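Side-chain contacts in CocE/NonD family hydrolase (Staphylococcus aureus subsp. aureus COL, PDB 3III), which probably hydrolyses ester or amide bonds with the alpha/beta-hydrolase fold of the CocE/NonD family, its natural substrate being unassigned: residues D43-M48 / K53-I58; Y76-K81 / G127-K132; V123-S128 / K140-D145; G220-W225 / P229-L234. All coordinates share one frame; numbering follows the deposited sequence.

Contact 1: residues D43-M48 / K53-I58; sequences DGTVEM and KLYINI
With its CG beside the backbone N (chi1 -65°), Tyr55 lays its ring next to Thr45, whose chi1 of 60° tucks OG1 between the backbone N and the carbonyl carbon and leaves the methyl CG2 for the ring. The two form a non-hydrogen-bonded pair of the antiparallel beta hairpin made by strands 36-47 and 53-60, at one side of the large mixed sheet of the hydrolase domain. Thr45 CG2 comes to 3.3 Å from Tyr55 CE1, approaching the ring obliquely, and the side chains run alongside each other in the same direction. Backbone bonds fix this register. Val46 and Leu54 exchange a reciprocal pair, Val46 N to Leu54 O at 2.8 Å and Leu54 N to Val46 O at 2.9 Å, the latter almost straight at 176°. Ile56 N adds a bond of 2.8 Å to Gly44 O. The other face of the hairpin is apolar: Val46 CG2 lies 4.1 Å from Ile56 CD1, and Trp152 of helix 140-154 packs on both residues. Met48, present as selenomethionine, is bent at chi2 and chi3; it crosses Leu54 at about a right angle, with its CG 4.0 Å from Leu54 CD1. At the opposite end the chain turns a corner at Asp43, whose OD1 forms salt bridges with Lys78 and Lys130. There the amide of Asp43 gives a weak bond of 3.3 Å from its N to Asn57 OD1, an oxygen that also accepts from Lys78 NZ.

Contact 2: residues Y76-K81 / G127-K132; sequences YGKDNK and GSDKSK. With PLM (palmitic acid), chain G.
Lys78 and Asp79 meet Asp129 in a charged, watered seam between two loops that follow the neighbouring parallel strands 67-74 and 119-124, at the C-terminal ends of the strands, the edge where alpha/beta hydrolases carry their active site. Asp129 occupies the second position of a type II' turn from Ser128 to Ser131. With CG anti to the backbone N (chi1 -162°), its carboxylate reaches across to the other loop. Lys78 brings its methylene CE to 3.8 Å from Asp129 OD2, while its ammonium, turned at chi4, forms a salt bridge with its neighbour: Lys78 NZ to Asp79 OD2 is 2.6 Å, on the syn lone pair. Lys130 likewise forms a salt bridge with the residue beside it, Lys130 NZ to Asp129 OD2 2.6 Å. The two carboxylates cross obliquely, their planes 64° apart, with Asp79 OD2 4.0 Å from Asp129 OD1. Water 3 bridges them, donating to Asp79 OD2 at 2.5 Å and to Asp129 OD1 at 2.6 Å. Water 2 also donates to Asp129 OD1, and water 1 links Gly77 N to Ser128 OG. At the start of the first loop, Tyr76 OH donates to O1 of the bound palmitic acid at 2.7 Å, and Ser169 OG also bonds the fatty acid. The place of Tyr76 is consistent with that of the oxyanion-hole tyrosine of CocE relatives. In the seam, a water giving both protons and a lysine on each aspartate, with Asp43 joining both lysines, probably offset the repulsion between two ionised carboxylates.

Contact 3: residues V123-S128 / K140-D145; sequences VALRGS and KREAED
Arg126 and Asp145 form a side-on salt bridge across the beta-alpha-beta crossover that runs from strand 119-124 through helix 140-154 to strand 162-168. The arginine sits in a type II turn, Leu125 to Ser128, just past the strand; the aspartate lies in the second turn of the helix. Of the charged contacts, this bridge is the main one. Arg126 NE donates to Asp145 OD2 at 2.8 Å, nearly straight at 174°, and Arg126 NH2 reaches Asp145 OD1 at 3.0 Å. The arginine is extended through chi2 and bends at chi3, which turns the NE side of the guanidinium to the acid. Both oxygens lie in the guanidinium plane and are met on their syn sides, by donors somewhat out of the carboxylate plane; the paired hydrogen bonds hold the two flat groups only 20° apart. Arg141 comes over one face of the Arg126 guanidinium, its NH2 4.0 Å from Arg126 NH1 and the planes 62° apart. Asp145, together with Asp50 at Arg126 NH1, probably offsets this like-charge approach. Leu125 gives a van der Waals contact: its CD1 lies against the Glu142 carboxylate, 3.7 Å from Glu142 OE1, the two side chains crossing at about a right angle. The carboxylate itself is held elsewhere, OE1 by Tyr170 OH and OE2 by Trp138 N. Two waters complete the interface. Water 5 accepts from Arg126 N at 2.9 Å and donates to Asp145 OD2, giving that oxygen a second donor. Water 4 donates both ways, to Arg126 O at 2.8 Å and to Glu142 OE1 at 2.9 Å.

Contact 4: residues G220-W225 / P229-L234; sequences GIFARW and PNIEDL
Ile231 makes an apolar packing contact with Phe222, Ile221 and Trp225 where helix 213-224 ends and the chain doubles back toward helix 234-240. The centre is a CH-pi contact: Ile231 CG2 stands 3.7 Å from the centroid of the Phe222 ring, 12° off its normal. Ile231 has CG2 anti to the backbone N and CG1 beside it (chi1 -64°), which sends the two branches different ways. Ile231 CG2 takes the ring and also meets Ile221 CG2 at 4.0 Å, whereas Ile231 CD1 reaches the helix end, 3.5 Å from Trp225 O and 4.1 Å from Trp225 CB. These helices belong to the largely helical insertion between strands 186-192 and 262-267, consistent with the helical cap of CocE-type hydrolases. The rim of the Phe222 ring runs along the returning backbone: Phe222 CE2 lies 3.3 Å from Glu232 O, approached obliquely, and Asp233 CA sits at the ring edge, 3.8 Å from Phe222 CZ. Asp233, the centre of an inverse gamma turn, is the N-cap of helix 234-240, its OD1 accepting from Gln236 N. Trp225 leaves the helical path, and its indole NE1 donates to Thr75 O.

Overall arrangement
Contacts 1, 2 and 3 cluster, their centres about 11 Å apart, around neighbouring strands 53-60, 119-124 and 67-74 of the large mixed sheet. Contact 4 belongs to the helical insertion, its centre about 12 Å from that of contact 2, 14 Å from contact 3 and 20 Å from contact 1, which it does not touch. Along the chain the hairpin closes first, contacts 2 and 3 share residues 127-128, and contact 4 comes last. Lys78 ties contact 1 to contact 2, Met48 of contact 1 lies against Asp145 of contact 3, and Arg224 of contact 4 bonds to Tyr76 and Asn80 of contact 2. The loops of contact 2 thus connect the hairpin to the probable cap, and Tyr76 carries contact 2 to the fatty acid.

Contact 1: residues D43-M48 / K53-I58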
loop_
_atom_site.group_PDB
_atom_site.type_symbol
_atom_site.label_atom_id
_atom_site.label_comp_id
_atom_site.label_asym_id
_atom_site.label_seq_id
_atom_site.Cartn_x
_atom_site.Cartn_y
_atom_site.Cartn_z
ATOM N N ASP A 43 -24.039 11.241 13.228
ATOM C CA ASP A 43 -23.497 12.504 13.729
ATOM C C ASP A 43 -23.296 12.600 15.223
ATOM O O ASP A 43 -23.328 13.700 15.739
ATOM C CB ASP A 43 -24.330 13.720 13.304
ATOM C CG ASP A 43 -24.180 14.053 11.833
ATOM O OD1 ASP A 43 -23.155 13.670 11.196
ATOM O OD2 ASP A 43 -25.084 14.751 11.313
ATOM N N GLY A 44 -23.046 11.499 15.904
ATOM C CA GLY A 44 -22.481 11.570 17.254
ATOM C C GLY A 44 -21.126 12.256 17.261
ATOM O O GLY A 44 -20.468 12.324 16.228
ATOM N N THR A 45 -20.738 12.821 18.406
ATOM C CA THR A 45 -19.455 13.521 18.507
ATOM C C THR A 45 -18.624 12.927 19.610
ATOM O O THR A 45 -19.154 12.396 20.553
ATOM C CB THR A 45 -19.615 15.025 18.789
ATOM O OG1 THR A 45 -20.305 15.186 20.026
ATOM C CG2 THR A 45 -20.385 15.697 17.690
ATOM N N VAL A 46 -17.308 12.967 19.457
ATOM C CA VAL A 46 -16.378 12.643 20.530
ATOM C C VAL A 46 -15.482 13.859 20.731
ATOM O O VAL A 46 -14.967 14.467 19.762
ATOM C CB VAL A 46 -15.501 11.420 20.183
ATOM C CG1 VAL A 46 -14.508 11.119 21.314
ATOM C CG2 VAL A 46 -16.326 10.231 19.898
ATOM N N GLU A 47 -15.274 14.244 21.975
ATOM C CA GLU A 47 -14.527 15.492 22.245
ATOM C C GLU A 47 -13.072 15.170 22.551
ATOM O O GLU A 47 -12.802 14.359 23.443
ATOM C CB GLU A 47 -15.164 16.282 23.408
ATOM C CG GLU A 47 -14.582 17.656 23.573
ATOM C CD GLU A 47 -15.212 18.427 24.691
ATOM O OE1 GLU A 47 -16.356 18.159 25.005
ATOM O OE2 GLU A 47 -14.578 19.340 25.228
HETATM N N MSE A 48 -12.151 15.817 21.818
HETATM C CA MSE A 48 -10.724 15.664 22.011
HETATM C C MSE A 48 -10.230 16.448 23.231
HETATM O O MSE A 48 -10.927 17.359 23.758
HETATM C CB MSE A 48 -9.959 16.114 20.774
HETATM C CG MSE A 48 -10.391 15.493 19.471
HETATM SE SE MSE A 48 -10.049 13.552 19.412
HETATM C CE MSE A 48 -11.799 12.919 20.222
ATOM N N LYS A 53 -14.324 18.760 18.480
ATOM C CA LYS A 53 -15.253 17.661 18.274
ATOM C C LYS A 53 -14.984 16.888 16.997
ATOM O O LYS A 53 -14.812 17.473 15.957
ATOM C CB LYS A 53 -16.688 18.192 18.320
ATOM C CG LYS A 53 -17.170 18.390 19.792
ATOM C CD LYS A 53 -18.535 19.011 19.811
ATOM C CE LYS A 53 -19.108 19.072 21.221
ATOM N NZ LYS A 53 -20.178 20.121 21.289
ATOM N N LEU A 54 -14.944 15.568 17.081
ATOM C CA LEU A 54 -14.893 14.707 15.906
ATOM C C LEU A 54 -16.260 14.066 15.742
ATOM O O LEU A 54 -16.917 13.692 16.756
ATOM C CB LEU A 54 -13.838 13.607 16.048
ATOM C CG LEU A 54 -12.485 13.886 15.413
ATOM C CD1 LEU A 54 -11.929 15.246 15.780
ATOM C CD2 LEU A 54 -11.524 12.749 15.689
ATOM N N TYR A 55 -16.682 13.949 14.499
ATOM C CA TYR A 55 -17.986 13.418 14.140
ATOM C C TYR A 55 -17.924 11.985 13.692
ATOM O O TYR A 55 -17.041 11.590 12.942
ATOM C CB TYR A 55 -18.687 14.303 13.096
ATOM C CG TYR A 55 -18.984 15.669 13.688
ATOM C CD1 TYR A 55 -20.251 15.986 14.167
ATOM C CD2 TYR A 55 -17.981 16.624 13.783
ATOM C CE1 TYR A 55 -20.498 17.236 14.761
ATOM C CE2 TYR A 55 -18.207 17.826 14.377
ATOM C CZ TYR A 55 -19.462 18.132 14.857
ATOM O OH TYR A 55 -19.675 19.362 15.381
ATOM N N ILE A 56 -18.883 11.200 14.151
ATOM C CA ILE A 56 -18.914 9.734 13.843
ATOM C C ILE A 56 -20.312 9.243 13.507
ATOM O O ILE A 56 -21.321 9.907 13.796
ATOM C CB ILE A 56 -18.407 8.874 15.063
ATOM C CG1 ILE A 56 -19.359 8.993 16.260
ATOM C CG2 ILE A 56 -17.058 9.380 15.526
ATOM C CD1 ILE A 56 -18.937 8.128 17.552
ATOM N N ASN A 57 -20.364 8.045 12.927
ATOM C CA ASN A 57 -21.571 7.243 12.876
ATOM C C ASN A 57 -21.326 5.940 13.612
ATOM O O ASN A 57 -20.236 5.383 13.554
ATOM C CB ASN A 57 -21.913 6.891 11.432
ATOM C CG ASN A 57 -22.176 8.108 10.576
ATOM O OD1 ASN A 57 -22.738 9.103 11.039
ATOM N ND2 ASN A 57 -21.855 7.996 9.298
ATOM N N ILE A 58 -22.362 5.436 14.262
ATOM C CA ILE A 58 -22.316 4.161 14.945
ATOM C C ILE A 58 -23.418 3.242 14.399
ATOM O O ILE A 58 -24.591 3.572 14.463
ATOM C CB ILE A 58 -22.605 4.315 16.460
ATOM C CG1 ILE A 58 -21.638 5.290 17.158
ATOM C CG2 ILE A 58 -22.614 2.928 17.171
ATOM C CD1 ILE A 58 -22.133 5.779 18.589
#

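Contact 2: residues Y76-K81 / G127-K132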
loop_
_atom_site.group_PDB
_atom_site.type_symbol
_atom_site.label_atom_id
_atom_site.label_comp_id
_atom_site.label_asym_id
_atom_site.label_seq_id
_atom_site.Cartn_x
_atom_site.Cartn_y
_atom_site.Cartn_z
ATOM N N TYR A 76 -11.940 11.365 4.425
ATOM C CA TYR A 76 -12.622 11.358 3.126
ATOM C C TYR A 76 -14.132 11.615 3.172
ATOM O O TYR A 76 -14.723 11.859 2.137
ATOM C CB TYR A 76 -12.375 10.020 2.436
ATOM C CG TYR A 76 -10.958 9.716 2.063
ATOM C CD1 TYR A 76 -9.994 10.706 1.921
ATOM C CD2 TYR A 76 -10.599 8.427 1.703
ATOM C CE1 TYR A 76 -8.691 10.366 1.489
ATOM C CE2 TYR A 76 -9.308 8.115 1.244
ATOM C CZ TYR A 76 -8.380 9.069 1.138
ATOM O OH TYR A 76 -7.097 8.724 0.677
ATOM N N GLY A 77 -14.750 11.601 4.359
ATOM C CA GLY A 77 -16.185 11.747 4.469
ATOM C C GLY A 77 -16.788 10.476 5.044
ATOM O O GLY A 77 -16.731 9.431 4.414
ATOM N N LYS A 78 -17.363 10.573 6.250
ATOM C CA LYS A 78 -17.994 9.430 6.925
ATOM C C LYS A 78 -19.376 9.057 6.332
ATOM O O LYS A 78 -19.869 7.929 6.605
ATOM C CB LYS A 78 -18.131 9.687 8.414
ATOM C CG LYS A 78 -19.190 10.750 8.790
ATOM C CD LYS A 78 -19.412 10.806 10.307
ATOM C CE LYS A 78 -20.445 11.817 10.731
ATOM N NZ LYS A 78 -21.805 11.547 10.147
ATOM N N ASP A 79 -20.001 9.964 5.590
ATOM C CA ASP A 79 -21.303 9.703 5.018
ATOM C C ASP A 79 -21.276 9.528 3.516
ATOM O O ASP A 79 -22.301 9.610 2.860
ATOM C CB ASP A 79 -22.243 10.832 5.419
ATOM C CG ASP A 79 -22.443 10.857 6.884
ATOM O OD1 ASP A 79 -22.875 9.827 7.388
ATOM O OD2 ASP A 79 -22.126 11.860 7.537
ATOM N N ASN A 80 -20.109 9.283 2.959
ATOM C CA ASN A 80 -20.031 9.023 1.524
ATOM C C ASN A 80 -20.862 7.807 1.103
ATOM O O ASN A 80 -20.707 6.693 1.643
ATOM C CB ASN A 80 -18.573 8.872 1.068
ATOM C CG ASN A 80 -17.743 10.156 1.270
ATOM O OD1 ASN A 80 -18.236 11.235 1.713
ATOM N ND2 ASN A 80 -16.475 10.047 0.930
ATOM N N LYS A 81 -21.797 8.053 0.189
ATOM C CA LYS A 81 -22.461 6.975 -0.513
ATOM C C LYS A 81 -21.448 6.425 -1.560
ATOM O O LYS A 81 -20.921 7.189 -2.386
ATOM C CB LYS A 81 -23.793 7.448 -1.164
ATOM C CG LYS A 81 -24.695 6.298 -1.591
ATOM C CD LYS A 81 -26.042 6.799 -2.098
ATOM C CE LYS A 81 -26.824 5.686 -2.797
ATOM N NZ LYS A 81 -26.072 5.175 -3.995
ATOM N N GLY A 127 -10.604 17.876 10.923
ATOM C CA GLY A 127 -10.577 18.594 9.643
ATOM C C GLY A 127 -11.586 18.130 8.597
ATOM O O GLY A 127 -11.746 18.783 7.548
ATOM N N SER A 128 -12.232 16.995 8.860
ATOM C CA SER A 128 -13.214 16.428 7.971
ATOM C C SER A 128 -14.588 16.421 8.622
ATOM O O SER A 128 -14.743 16.465 9.842
ATOM C CB SER A 128 -12.808 15.006 7.533
ATOM O OG SER A 128 -12.988 14.074 8.600
ATOM N N ASP A 129 -15.586 16.380 7.760
ATOM C CA ASP A 129 -16.986 16.477 8.134
ATOM C C ASP A 129 -17.232 17.829 8.808
ATOM O O ASP A 129 -16.766 18.850 8.306
ATOM C CB ASP A 129 -17.445 15.285 8.966
ATOM C CG ASP A 129 -18.938 15.160 8.985
ATOM O OD1 ASP A 129 -19.512 14.818 7.930
ATOM O OD2 ASP A 129 -19.556 15.454 10.027
ATOM N N LYS A 130 -17.912 17.845 9.941
ATOM C CA LYS A 130 -18.247 19.118 10.586
ATOM C C LYS A 130 -17.063 19.671 11.393
ATOM O O LYS A 130 -17.124 20.795 11.880
ATOM C CB LYS A 130 -19.560 18.969 11.380
ATOM C CG LYS A 130 -20.731 18.749 10.360
ATOM C CD LYS A 130 -22.068 18.469 10.961
ATOM C CE LYS A 130 -22.199 17.016 11.315
ATOM N NZ LYS A 130 -22.031 16.091 10.112
ATOM N N SER A 131 -15.963 18.919 11.485
ATOM C CA SER A 131 -14.746 19.463 12.070
ATOM C C SER A 131 -14.041 20.329 11.048
ATOM O O SER A 131 -13.693 19.863 9.965
ATOM C CB SER A 131 -13.772 18.368 12.524
ATOM O OG SER A 131 -12.535 18.953 12.913
ATOM N N LYS A 132 -13.780 21.577 11.411
ATOM C CA LYS A 132 -13.001 22.481 10.565
ATOM C C LYS A 132 -11.643 22.753 11.219
ATOM O O LYS A 132 -11.029 23.794 10.980
ATOM C CB LYS A 132 -13.747 23.810 10.274
ATOM C CG LYS A 132 -15.109 23.675 9.624
ATOM C CD LYS A 132 -15.079 22.814 8.345
ATOM C CE LYS A 132 -16.426 22.101 8.044
ATOM N NZ LYS A 132 -16.346 21.351 6.694
HETATM C C1 PLM G . -7.152 6.292 -1.804
HETATM O O1 PLM G . -6.912 6.350 -0.600
HETATM O O2 PLM G . -6.787 5.275 -2.420
HETATM C C2 PLM G . -7.827 7.448 -2.469
HETATM C C3 PLM G . -8.272 7.129 -3.886
HETATM C C4 PLM G . -9.107 8.211 -4.571
HETATM C C5 PLM G . -9.797 7.739 -5.885
HETATM C C6 PLM G . -10.128 8.840 -6.929
HETATM C C7 PLM G . -11.550 8.944 -7.532
HETATM C C8 PLM G . -11.799 8.300 -8.922
HETATM O O HOH W 1 -14.330 12.011 7.102
HETATM O O HOH W 2 -18.592 13.121 6.064
HETATM O O HOH W 3 -21.986 14.367 7.230
#

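Contact 3: residues V123-S128 / K140-D145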
loop_
_atom_site.group_PDB
_atom_site.type_symbol
_atom_site.label_atom_id
_atom_site.label_comp_id
_atom_site.label_asym_id
_atom_site.label_seq_id
_atom_site.Cartn_x
_atom_site.Cartn_y
_atom_site.Cartn_z
ATOM N N VAL A 123 -15.453 6.903 11.723
ATOM C CA VAL A 123 -14.887 8.109 12.304
ATOM C C VAL A 123 -14.483 9.076 11.198
ATOM O O VAL A 123 -13.762 8.706 10.262
ATOM C CB VAL A 123 -13.639 7.811 13.175
ATOM C CG1 VAL A 123 -13.086 9.118 13.767
ATOM C CG2 VAL A 123 -14.013 6.795 14.243
ATOM N N ALA A 124 -14.991 10.307 11.320
ATOM C CA ALA A 124 -14.472 11.444 10.591
ATOM C C ALA A 124 -13.377 12.099 11.428
ATOM O O ALA A 124 -13.645 12.672 12.474
ATOM C CB ALA A 124 -15.591 12.433 10.269
ATOM N N LEU A 125 -12.121 12.012 10.965
ATOM C CA LEU A 125 -10.994 12.569 11.711
ATOM C C LEU A 125 -11.020 14.089 11.603
ATOM O O LEU A 125 -11.792 14.684 10.805
ATOM C CB LEU A 125 -9.644 11.963 11.277
ATOM C CG LEU A 125 -9.523 10.474 11.661
ATOM C CD1 LEU A 125 -8.423 9.722 10.822
ATOM C CD2 LEU A 125 -9.290 10.348 13.135
ATOM N N ARG A 126 -10.187 14.701 12.437
ATOM C CA ARG A 126 -10.100 16.162 12.540
ATOM C C ARG A 126 -9.895 16.770 11.150
ATOM O O ARG A 126 -9.091 16.285 10.342
ATOM C CB ARG A 126 -8.949 16.566 13.429
ATOM C CG ARG A 126 -8.906 18.045 13.762
ATOM C CD ARG A 126 -7.660 18.405 14.565
ATOM N NE ARG A 126 -7.619 17.755 15.870
ATOM C CZ ARG A 126 -7.702 18.373 17.043
ATOM N NH1 ARG A 126 -7.818 19.700 17.122
ATOM N NH2 ARG A 126 -7.644 17.666 18.167
ATOM N N GLY A 127 -10.604 17.876 10.923
ATOM C CA GLY A 127 -10.577 18.594 9.643
ATOM C C GLY A 127 -11.586 18.130 8.597
ATOM O O GLY A 127 -11.746 18.783 7.548
ATOM N N SER A 128 -12.232 16.995 8.860
ATOM C CA SER A 128 -13.214 16.428 7.971
ATOM C C SER A 128 -14.588 16.421 8.622
ATOM O O SER A 128 -14.743 16.465 9.842
ATOM C CB SER A 128 -12.808 15.006 7.533
ATOM O OG SER A 128 -12.988 14.074 8.600
ATOM N N LYS A 140 1.175 12.114 13.537
ATOM C CA LYS A 140 0.997 11.714 14.893
ATOM C C LYS A 140 -0.193 12.432 15.533
ATOM O O LYS A 140 -0.926 11.817 16.276
ATOM C CB LYS A 140 2.236 12.019 15.722
ATOM C CG LYS A 140 2.091 11.471 17.173
ATOM C CD LYS A 140 3.397 11.597 17.887
ATOM C CE LYS A 140 3.314 11.075 19.280
ATOM N NZ LYS A 140 4.561 11.201 19.977
ATOM N N ARG A 141 -0.355 13.719 15.266
ATOM C CA ARG A 141 -1.510 14.466 15.785
ATOM C C ARG A 141 -2.838 13.839 15.319
ATOM O O ARG A 141 -3.795 13.761 16.056
ATOM C CB ARG A 141 -1.429 15.959 15.440
ATOM C CG ARG A 141 -1.575 16.365 13.955
ATOM C CD ARG A 141 -1.592 17.950 13.905
ATOM N NE ARG A 141 -2.801 18.400 14.600
ATOM C CZ ARG A 141 -3.031 19.664 14.970
ATOM N NH1 ARG A 141 -2.177 20.617 14.687
ATOM N NH2 ARG A 141 -4.135 19.964 15.623
ATOM N N GLU A 142 -2.878 13.305 14.124
ATOM C CA GLU A 142 -4.084 12.625 13.668
ATOM C C GLU A 142 -4.248 11.277 14.424
ATOM O O GLU A 142 -5.341 10.912 14.838
ATOM C CB GLU A 142 -4.002 12.368 12.160
ATOM C CG GLU A 142 -5.187 11.682 11.575
ATOM C CD GLU A 142 -5.126 11.505 10.037
ATOM O OE1 GLU A 142 -5.978 12.106 9.352
ATOM O OE2 GLU A 142 -4.297 10.708 9.532
ATOM N N ALA A 143 -3.163 10.531 14.545
ATOM C CA ALA A 143 -3.127 9.346 15.378
ATOM C C ALA A 143 -3.620 9.584 16.843
ATOM O O ALA A 143 -4.316 8.708 17.453
ATOM C CB ALA A 143 -1.703 8.799 15.369
ATOM N N GLU A 144 -3.223 10.702 17.438
ATOM C CA GLU A 144 -3.649 11.023 18.819
ATOM C C GLU A 144 -5.169 11.184 18.924
ATOM O O GLU A 144 -5.793 10.735 19.920
ATOM C CB GLU A 144 -2.890 12.230 19.368
ATOM C CG GLU A 144 -1.426 11.862 19.655
ATOM C CD GLU A 144 -0.620 13.007 20.206
ATOM O OE1 GLU A 144 -1.251 13.974 20.701
ATOM O OE2 GLU A 144 0.638 12.915 20.179
ATOM N N ASP A 145 -5.776 11.799 17.901
ATOM C CA ASP A 145 -7.222 11.966 17.865
ATOM C C ASP A 145 -7.910 10.592 17.762
ATOM O O ASP A 145 -8.869 10.322 18.468
ATOM C CB ASP A 145 -7.638 12.823 16.668
ATOM C CG ASP A 145 -7.266 14.298 16.817
ATOM O OD1 ASP A 145 -7.032 14.754 17.943
ATOM O OD2 ASP A 145 -7.205 14.976 15.768
HETATM O O HOH W 4 -7.086 14.404 10.708
HETATM O O HOH W 5 -7.714 13.522 13.513
#

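Contact 4: residues G220-W225 / P229-L234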
loop_
_atom_site.group_PDB
_atom_site.type_symbol
_atom_site.label_atom_id
_atom_site.label_comp_id
_atom_site.label_asym_id
_atom_site.label_seq_id
_atom_site.Cartn_x
_atom_site.Cartn_y
_atom_site.Cartn_z
ATOM N N GLY A 220 -7.386 16.394 -3.955
ATOM C CA GLY A 220 -8.642 15.764 -3.615
ATOM C C GLY A 220 -9.131 16.045 -2.186
ATOM O O GLY A 220 -10.329 16.263 -1.970
ATOM N N ILE A 221 -8.208 16.025 -1.228
ATOM C CA ILE A 221 -8.529 16.334 0.164
ATOM C C ILE A 221 -8.952 17.806 0.267
ATOM O O ILE A 221 -10.023 18.114 0.787
ATOM C CB ILE A 221 -7.344 15.991 1.122
ATOM C CG1 ILE A 221 -7.073 14.473 1.077
ATOM C CG2 ILE A 221 -7.632 16.552 2.514
ATOM C CD1 ILE A 221 -5.892 13.943 1.962
ATOM N N PHE A 222 -8.146 18.699 -0.309
ATOM C CA PHE A 222 -8.484 20.103 -0.367
ATOM C C PHE A 222 -9.873 20.346 -0.998
ATOM O O PHE A 222 -10.647 21.130 -0.480
ATOM C CB PHE A 222 -7.386 20.882 -1.135
ATOM C CG PHE A 222 -6.296 21.433 -0.252
ATOM C CD1 PHE A 222 -6.460 22.719 0.379
ATOM C CD2 PHE A 222 -5.128 20.705 -0.024
ATOM C CE1 PHE A 222 -5.426 23.290 1.176
ATOM C CE2 PHE A 222 -4.090 21.231 0.762
ATOM C CZ PHE A 222 -4.244 22.525 1.401
ATOM N N ALA A 223 -10.167 19.652 -2.104
ATOM C CA ALA A 223 -11.454 19.790 -2.816
ATOM C C ALA A 223 -12.652 19.241 -2.010
ATOM O O ALA A 223 -13.798 19.698 -2.156
ATOM C CB ALA A 223 -11.352 19.135 -4.211
ATOM N N ARG A 224 -12.385 18.274 -1.133
ATOM C CA ARG A 224 -13.432 17.650 -0.379
ATOM C C ARG A 224 -13.982 18.591 0.712
ATOM O O ARG A 224 -15.161 18.498 1.019
ATOM C CB ARG A 224 -12.944 16.337 0.256
ATOM C CG ARG A 224 -13.967 15.513 0.981
ATOM C CD ARG A 224 -14.953 14.820 0.054
ATOM N NE ARG A 224 -16.094 14.236 0.789
ATOM C CZ ARG A 224 -17.126 14.933 1.281
ATOM N NH1 ARG A 224 -17.197 16.269 1.175
ATOM N NH2 ARG A 224 -18.099 14.283 1.921
ATOM N N TRP A 225 -13.142 19.477 1.264
ATOM C CA TRP A 225 -13.517 20.338 2.445
ATOM C C TRP A 225 -13.088 21.771 2.182
ATOM O O TRP A 225 -12.247 22.325 2.885
ATOM C CB TRP A 225 -12.885 19.822 3.777
ATOM C CG TRP A 225 -13.058 18.339 3.999
ATOM C CD1 TRP A 225 -12.085 17.370 3.970
ATOM C CD2 TRP A 225 -14.290 17.660 4.225
ATOM N NE1 TRP A 225 -12.647 16.129 4.135
ATOM C CE2 TRP A 225 -14.001 16.272 4.283
ATOM C CE3 TRP A 225 -15.619 18.074 4.306
ATOM C CZ2 TRP A 225 -14.984 15.318 4.483
ATOM C CZ3 TRP A 225 -16.609 17.088 4.518
ATOM C CH2 TRP A 225 -16.276 15.755 4.611
ATOM N N PRO A 229 -10.165 26.103 6.237
ATOM C CA PRO A 229 -8.939 26.800 5.909
ATOM C C PRO A 229 -7.659 26.209 6.533
ATOM O O PRO A 229 -6.599 26.774 6.330
ATOM C CB PRO A 229 -9.189 28.202 6.494
ATOM C CG PRO A 229 -10.058 28.006 7.635
ATOM C CD PRO A 229 -10.837 26.714 7.401
ATOM N N ASN A 230 -7.759 25.093 7.258
ATOM C CA ASN A 230 -6.667 24.574 8.074
ATOM C C ASN A 230 -6.136 23.240 7.552
ATOM O O ASN A 230 -5.616 22.433 8.321
ATOM C CB ASN A 230 -7.157 24.417 9.497
ATOM C CG ASN A 230 -7.725 25.705 10.047
ATOM O OD1 ASN A 230 -8.898 25.781 10.451
ATOM N ND2 ASN A 230 -6.907 26.719 10.055
ATOM N N ILE A 231 -6.228 23.033 6.242
ATOM C CA ILE A 231 -5.800 21.759 5.636
ATOM C C ILE A 231 -4.304 21.946 5.310
ATOM O O ILE A 231 -3.903 22.956 4.720
ATOM C CB ILE A 231 -6.612 21.406 4.329
ATOM C CG1 ILE A 231 -8.088 21.181 4.622
ATOM C CG2 ILE A 231 -6.065 20.095 3.622
ATOM C CD1 ILE A 231 -8.973 21.043 3.337
ATOM N N GLU A 232 -3.478 20.983 5.682
ATOM C CA GLU A 232 -2.041 21.082 5.491
ATOM C C GLU A 232 -1.726 21.078 4.001
ATOM O O GLU A 232 -2.226 20.239 3.281
ATOM C CB GLU A 232 -1.341 19.932 6.188
ATOM C CG GLU A 232 0.155 19.901 6.018
ATOM C CD GLU A 232 0.820 18.733 6.759
ATOM O OE1 GLU A 232 0.099 17.799 7.144
ATOM O OE2 GLU A 232 2.082 18.766 6.903
ATOM N N ASP A 233 -0.856 21.984 3.556
ATOM C CA ASP A 233 -0.505 22.092 2.142
ATOM C C ASP A 233 0.646 21.133 1.812
ATOM O O ASP A 233 1.841 21.487 1.848
ATOM C CB ASP A 233 -0.123 23.529 1.791
ATOM C CG ASP A 233 0.161 23.711 0.316
ATOM O OD1 ASP A 233 0.314 22.738 -0.455
ATOM O OD2 ASP A 233 0.264 24.862 -0.061
ATOM N N LEU A 234 0.270 19.926 1.449
ATOM C CA LEU A 234 1.236 18.880 1.201
ATOM C C LEU A 234 1.867 19.021 -0.162
ATOM O O LEU A 234 2.881 18.447 -0.386
ATOM C CB LEU A 234 0.604 17.484 1.388
ATOM C CG LEU A 234 0.438 17.032 2.838
ATOM C CD1 LEU A 234 -0.540 15.819 2.909
ATOM C CD2 LEU A 234 1.793 16.763 3.521
#